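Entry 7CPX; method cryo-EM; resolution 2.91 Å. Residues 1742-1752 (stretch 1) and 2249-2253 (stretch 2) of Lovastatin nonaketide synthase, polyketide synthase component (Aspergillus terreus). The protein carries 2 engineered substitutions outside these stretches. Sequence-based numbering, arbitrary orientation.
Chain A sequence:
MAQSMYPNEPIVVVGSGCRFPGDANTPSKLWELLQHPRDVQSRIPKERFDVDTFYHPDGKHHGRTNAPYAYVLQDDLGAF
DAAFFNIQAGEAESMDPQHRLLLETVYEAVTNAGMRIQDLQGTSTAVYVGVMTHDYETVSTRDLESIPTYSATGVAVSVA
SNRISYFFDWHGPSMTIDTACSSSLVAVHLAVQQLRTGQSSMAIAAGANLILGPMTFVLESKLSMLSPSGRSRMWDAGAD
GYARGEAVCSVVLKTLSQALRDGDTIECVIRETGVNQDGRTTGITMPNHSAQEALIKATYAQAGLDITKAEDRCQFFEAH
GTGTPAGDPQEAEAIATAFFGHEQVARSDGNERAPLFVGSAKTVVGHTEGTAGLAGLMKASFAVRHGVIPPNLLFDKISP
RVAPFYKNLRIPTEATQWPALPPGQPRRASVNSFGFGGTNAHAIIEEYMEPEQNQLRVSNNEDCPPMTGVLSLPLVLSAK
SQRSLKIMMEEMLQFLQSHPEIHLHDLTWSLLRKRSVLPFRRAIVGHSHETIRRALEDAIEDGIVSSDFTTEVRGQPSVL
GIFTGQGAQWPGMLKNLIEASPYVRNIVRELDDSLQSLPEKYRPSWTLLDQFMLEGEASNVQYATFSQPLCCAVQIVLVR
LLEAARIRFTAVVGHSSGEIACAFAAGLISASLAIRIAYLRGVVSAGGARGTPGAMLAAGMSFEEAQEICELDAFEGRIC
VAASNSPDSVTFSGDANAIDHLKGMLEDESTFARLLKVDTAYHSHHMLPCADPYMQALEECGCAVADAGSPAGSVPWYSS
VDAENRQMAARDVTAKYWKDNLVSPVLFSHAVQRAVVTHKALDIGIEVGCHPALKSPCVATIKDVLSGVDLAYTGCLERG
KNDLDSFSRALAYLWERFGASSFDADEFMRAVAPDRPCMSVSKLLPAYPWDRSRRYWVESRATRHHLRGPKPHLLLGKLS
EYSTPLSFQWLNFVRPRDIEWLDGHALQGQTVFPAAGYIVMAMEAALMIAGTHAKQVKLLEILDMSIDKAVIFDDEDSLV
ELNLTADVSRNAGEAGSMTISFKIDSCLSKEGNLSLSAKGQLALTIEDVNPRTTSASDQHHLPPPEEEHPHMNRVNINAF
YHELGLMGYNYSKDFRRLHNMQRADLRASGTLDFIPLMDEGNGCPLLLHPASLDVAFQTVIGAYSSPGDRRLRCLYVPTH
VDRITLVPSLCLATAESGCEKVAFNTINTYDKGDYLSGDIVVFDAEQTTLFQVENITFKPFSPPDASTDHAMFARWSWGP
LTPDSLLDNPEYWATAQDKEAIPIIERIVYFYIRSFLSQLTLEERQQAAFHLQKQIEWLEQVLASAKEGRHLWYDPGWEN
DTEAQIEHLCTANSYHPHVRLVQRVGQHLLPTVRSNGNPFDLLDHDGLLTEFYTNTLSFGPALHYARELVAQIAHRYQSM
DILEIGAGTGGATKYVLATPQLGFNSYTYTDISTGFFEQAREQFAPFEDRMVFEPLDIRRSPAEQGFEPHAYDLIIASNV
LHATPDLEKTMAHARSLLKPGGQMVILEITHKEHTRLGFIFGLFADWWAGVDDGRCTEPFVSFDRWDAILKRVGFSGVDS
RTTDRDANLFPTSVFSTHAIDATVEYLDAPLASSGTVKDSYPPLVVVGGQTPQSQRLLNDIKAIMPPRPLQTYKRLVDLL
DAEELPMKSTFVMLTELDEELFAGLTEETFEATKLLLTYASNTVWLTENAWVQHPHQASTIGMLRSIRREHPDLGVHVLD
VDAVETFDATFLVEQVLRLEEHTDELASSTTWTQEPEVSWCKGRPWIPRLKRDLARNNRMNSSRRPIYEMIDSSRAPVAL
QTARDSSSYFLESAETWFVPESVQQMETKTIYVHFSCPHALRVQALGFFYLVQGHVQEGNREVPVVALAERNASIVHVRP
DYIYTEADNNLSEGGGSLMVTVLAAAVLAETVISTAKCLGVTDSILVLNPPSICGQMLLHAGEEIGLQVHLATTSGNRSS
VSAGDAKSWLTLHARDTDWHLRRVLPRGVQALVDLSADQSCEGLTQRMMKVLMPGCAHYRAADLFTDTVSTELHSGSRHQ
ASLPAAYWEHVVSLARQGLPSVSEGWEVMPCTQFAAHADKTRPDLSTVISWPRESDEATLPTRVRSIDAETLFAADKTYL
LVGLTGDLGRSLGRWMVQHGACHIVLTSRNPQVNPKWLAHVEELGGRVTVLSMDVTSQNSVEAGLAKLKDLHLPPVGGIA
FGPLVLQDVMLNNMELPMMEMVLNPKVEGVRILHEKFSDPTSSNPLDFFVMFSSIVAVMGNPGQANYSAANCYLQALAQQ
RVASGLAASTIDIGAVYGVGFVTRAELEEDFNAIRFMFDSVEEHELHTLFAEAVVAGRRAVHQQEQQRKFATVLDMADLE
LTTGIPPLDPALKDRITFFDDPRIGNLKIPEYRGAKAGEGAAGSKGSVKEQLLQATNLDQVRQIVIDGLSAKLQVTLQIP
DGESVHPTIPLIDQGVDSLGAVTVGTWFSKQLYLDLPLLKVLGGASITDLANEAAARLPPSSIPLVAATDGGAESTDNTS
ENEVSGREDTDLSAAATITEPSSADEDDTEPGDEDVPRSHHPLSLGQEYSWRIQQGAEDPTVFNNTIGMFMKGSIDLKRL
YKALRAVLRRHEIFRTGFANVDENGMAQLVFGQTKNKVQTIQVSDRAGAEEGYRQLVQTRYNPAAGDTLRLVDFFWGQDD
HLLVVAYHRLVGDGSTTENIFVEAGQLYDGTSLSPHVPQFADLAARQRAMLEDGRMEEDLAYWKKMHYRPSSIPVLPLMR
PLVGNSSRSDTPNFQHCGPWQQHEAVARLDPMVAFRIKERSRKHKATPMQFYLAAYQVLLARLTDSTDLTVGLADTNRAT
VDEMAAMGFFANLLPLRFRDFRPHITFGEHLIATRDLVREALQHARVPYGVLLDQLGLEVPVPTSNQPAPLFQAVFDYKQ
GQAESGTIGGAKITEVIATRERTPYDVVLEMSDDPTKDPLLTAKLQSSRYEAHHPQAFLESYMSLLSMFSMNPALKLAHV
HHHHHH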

# COMPACT_ATOMS: atom_id res chain seq x y z
N GLY A 1742 72.26 -9.49 -9.34
CA GLY A 1742 71.18 -9.47 -8.37
C GLY A 1742 71.67 -9.36 -6.94
O GLY A 1742 71.10 -8.63 -6.12
N MET A 1743 72.73 -10.10 -6.61
CA MET A 1743 73.32 -9.99 -5.28
C MET A 1743 73.74 -8.56 -5.00
O MET A 1743 73.47 -8.02 -3.92
CB MET A 1743 74.51 -10.93 -5.17
CG MET A 1743 75.19 -10.93 -3.80
SD MET A 1743 76.76 -11.81 -3.81
CE MET A 1743 77.73 -10.77 -4.89
N LEU A 1744 74.38 -7.92 -5.97
CA LEU A 1744 74.83 -6.54 -5.80
C LEU A 1744 73.66 -5.57 -5.78
O LEU A 1744 73.71 -4.55 -5.09
CB LEU A 1744 75.80 -6.19 -6.91
CG LEU A 1744 76.93 -7.21 -7.05
CD1 LEU A 1744 77.65 -7.04 -8.38
CD2 LEU A 1744 77.88 -7.10 -5.88
N ARG A 1745 72.60 -5.89 -6.52
CA ARG A 1745 71.39 -5.09 -6.49
C ARG A 1745 70.78 -5.07 -5.10
O ARG A 1745 70.34 -4.02 -4.61
CB ARG A 1745 70.41 -5.66 -7.51
CG ARG A 1745 69.09 -4.93 -7.64
CD ARG A 1745 68.30 -5.51 -8.80
NE ARG A 1745 69.01 -5.39 -10.07
CZ ARG A 1745 68.61 -5.94 -11.21
NH1 ARG A 1745 67.52 -6.68 -11.28
NH2 ARG A 1745 69.33 -5.74 -12.31
N SER A 1746 70.76 -6.23 -4.44
CA SER A 1746 70.29 -6.28 -3.06
C SER A 1746 71.27 -5.61 -2.12
O SER A 1746 70.87 -4.98 -1.13
CB SER A 1746 70.05 -7.72 -2.63
OG SER A 1746 68.87 -8.23 -3.23
N ILE A 1747 72.57 -5.74 -2.39
CA ILE A 1747 73.58 -5.09 -1.56
C ILE A 1747 73.37 -3.58 -1.57
O ILE A 1747 73.51 -2.91 -0.53
CB ILE A 1747 74.99 -5.46 -2.04
CG1 ILE A 1747 75.29 -6.92 -1.71
CG2 ILE A 1747 76.02 -4.56 -1.39
CD1 ILE A 1747 76.40 -7.52 -2.54
N ARG A 1748 73.04 -3.02 -2.73
CA ARG A 1748 72.83 -1.58 -2.83
C ARG A 1748 71.74 -1.13 -1.86
O ARG A 1748 71.73 0.04 -1.45
CB ARG A 1748 72.46 -1.20 -4.26
CG ARG A 1748 72.38 0.30 -4.50
CD ARG A 1748 72.27 0.64 -5.98
NE ARG A 1748 71.07 0.07 -6.60
CZ ARG A 1748 71.04 -1.03 -7.33
NH1 ARG A 1748 72.13 -1.74 -7.56
NH2 ARG A 1748 69.88 -1.43 -7.85
N ARG A 1749 70.83 -2.03 -1.49
CA ARG A 1749 69.82 -1.75 -0.49
C ARG A 1749 70.32 -2.05 0.92
O ARG A 1749 70.08 -1.27 1.84
CB ARG A 1749 68.57 -2.60 -0.77
CG ARG A 1749 68.00 -2.42 -2.16
CD ARG A 1749 66.97 -1.32 -2.19
NE ARG A 1749 65.79 -1.68 -1.42
CZ ARG A 1749 64.78 -2.41 -1.88
NH1 ARG A 1749 64.76 -2.85 -3.13
NH2 ARG A 1749 63.77 -2.71 -1.08
N GLU A 1750 71.03 -3.17 1.09
CA GLU A 1750 71.55 -3.54 2.39
C GLU A 1750 72.52 -2.49 2.91
O GLU A 1750 72.41 -2.03 4.05
CB GLU A 1750 72.25 -4.89 2.30
CG GLU A 1750 71.33 -6.05 1.97
CD GLU A 1750 72.08 -7.32 1.62
OE1 GLU A 1750 73.33 -7.27 1.54
OE2 GLU A 1750 71.43 -8.36 1.41
N HIS A 1751 73.47 -2.09 2.08
CA HIS A 1751 74.48 -1.11 2.45
C HIS A 1751 74.28 0.15 1.63
O HIS A 1751 75.00 0.38 0.65
CB HIS A 1751 75.89 -1.68 2.23
CG HIS A 1751 76.15 -2.95 2.98
ND1 HIS A 1751 76.45 -2.97 4.33
CD2 HIS A 1751 76.15 -4.24 2.57
CE1 HIS A 1751 76.62 -4.22 4.71
NE2 HIS A 1751 76.45 -5.01 3.67
N PRO A 1752 73.31 1.00 1.99
CA PRO A 1752 73.08 2.22 1.20
C PRO A 1752 74.31 3.10 1.11
O PRO A 1752 74.50 3.78 0.09
CB PRO A 1752 71.93 2.91 1.94
CG PRO A 1752 71.95 2.33 3.32
CD PRO A 1752 72.42 0.92 3.16
N VAL A 2249 68.91 -13.12 5.80
CA VAL A 2249 70.15 -12.87 6.50
C VAL A 2249 71.02 -11.95 5.66
O VAL A 2249 70.95 -11.95 4.43
CB VAL A 2249 70.90 -14.19 6.81
CG1 VAL A 2249 71.21 -14.93 5.53
CG2 VAL A 2249 72.18 -13.91 7.59
N MET A 2250 71.84 -11.15 6.34
CA MET A 2250 72.76 -10.25 5.67
C MET A 2250 73.98 -11.01 5.16
O MET A 2250 74.43 -11.98 5.78
CB MET A 2250 73.21 -9.14 6.62
CG MET A 2250 72.35 -7.89 6.56
SD MET A 2250 72.35 -7.12 4.93
CE MET A 2250 74.11 -6.92 4.63
N LEU A 2251 74.51 -10.55 4.03
CA LEU A 2251 75.66 -11.22 3.43
C LEU A 2251 76.83 -11.29 4.40
O LEU A 2251 77.49 -12.33 4.52
CB LEU A 2251 76.08 -10.51 2.15
CG LEU A 2251 75.21 -10.77 0.92
CD1 LEU A 2251 75.59 -9.82 -0.19
CD2 LEU A 2251 75.35 -12.21 0.45
N ASN A 2252 77.10 -10.19 5.11
CA ASN A 2252 78.16 -10.22 6.11
C ASN A 2252 77.88 -11.28 7.17
O ASN A 2252 78.81 -11.95 7.65
CB ASN A 2252 78.31 -8.84 6.75
CG ASN A 2252 77.01 -8.32 7.34
OD1 ASN A 2252 76.13 -9.10 7.71
ND2 ASN A 2252 76.89 -7.00 7.43
N ASN A 2253 76.62 -11.44 7.55
CA ASN A 2253 76.21 -12.48 8.49
C ASN A 2253 75.74 -13.76 7.80
O ASN A 2253 75.49 -14.75 8.49
CB ASN A 2253 75.09 -11.96 9.39
CG ASN A 2253 75.52 -10.76 10.22
OD1 ASN A 2253 76.03 -10.91 11.33
ND2 ASN A 2253 75.32 -9.57 9.68

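Residues 1742-1750 are helical, continuing a helix that begins earlier in the chain. Stretch 2 lies beside the last turns of this helix, about 500 residues further on in the same chain. The contact is small, burying 288 Å² in total. No hydrogen bond crosses it, so it rests on side-chain packing.

Gly 1742 makes no contact across the stretches. Its carbonyl oxygen serves the helix instead, accepting a bond from the backbone N of Ser 1746 (N to O, 2.9 Å).

Met 1743 is the first residue to reach stretch 2. Its CA-to-CB bond points sideways, and chi1 and chi2 are both t. CG of Met 1743 lies 3.8 Å from CD1 of Leu 2251, an ordinary apolar packing distance.

Leu 1744 and Arg 1745 take no part. Ser 1746 points its CB toward stretch 2, but CB is still 6.4 Å from CD1 of Leu 2251, and OG of Ser 1746 is hydrogen-bonded elsewhere in the structure.

Ile 1747 lies one helical turn after Met 1743 and packs on the same leucine. Its CG1 is 3.3 Å from CD1 of Leu 2251, which is tight for two carbons. Leu 2251 points its CB toward the helix, with chi1 m and chi2 t. Its CD1 thus meets both Met 1743 and Ile 1747. Leu 2251 has the largest covered area of any residue in the contact, 77 Å².

Arg 1748 and Arg 1749 are out of reach of stretch 2.

Glu 1750 points its CB toward stretch 2. Its OE1 approaches the terminal methyl of Met 2250, with OE1 to CE at 3.2 Å. The same OE1 is 3.8 Å from CD1 of Leu 2251. A methyl group offers no conventional hydrogen-bond donor, so these are packing contacts. OE2 of Glu 1750 is hydrogen-bonded elsewhere in the structure.

His 1751 is the first residue to leave helical phi/psi, at -113/78. Its N still bonds back to O of Ile 1747 at 2.7 Å. The CA-to-CB bond points sideways, but the end of the side chain comes nearer stretch 2. NE2 of His 1751 lies 3.2 Å from CE of Met 2250, so this methyl touches both Glu 1750 and His 1751. SD of Met 2250 sits 5.3 Å from the centroid of the His 1751 ring, 34° off the ring normal, an oblique sulfur-aromatic approach. Asn 2252 meets the ring at its edge, with ND2 3.9 Å from CE1 of His 1751.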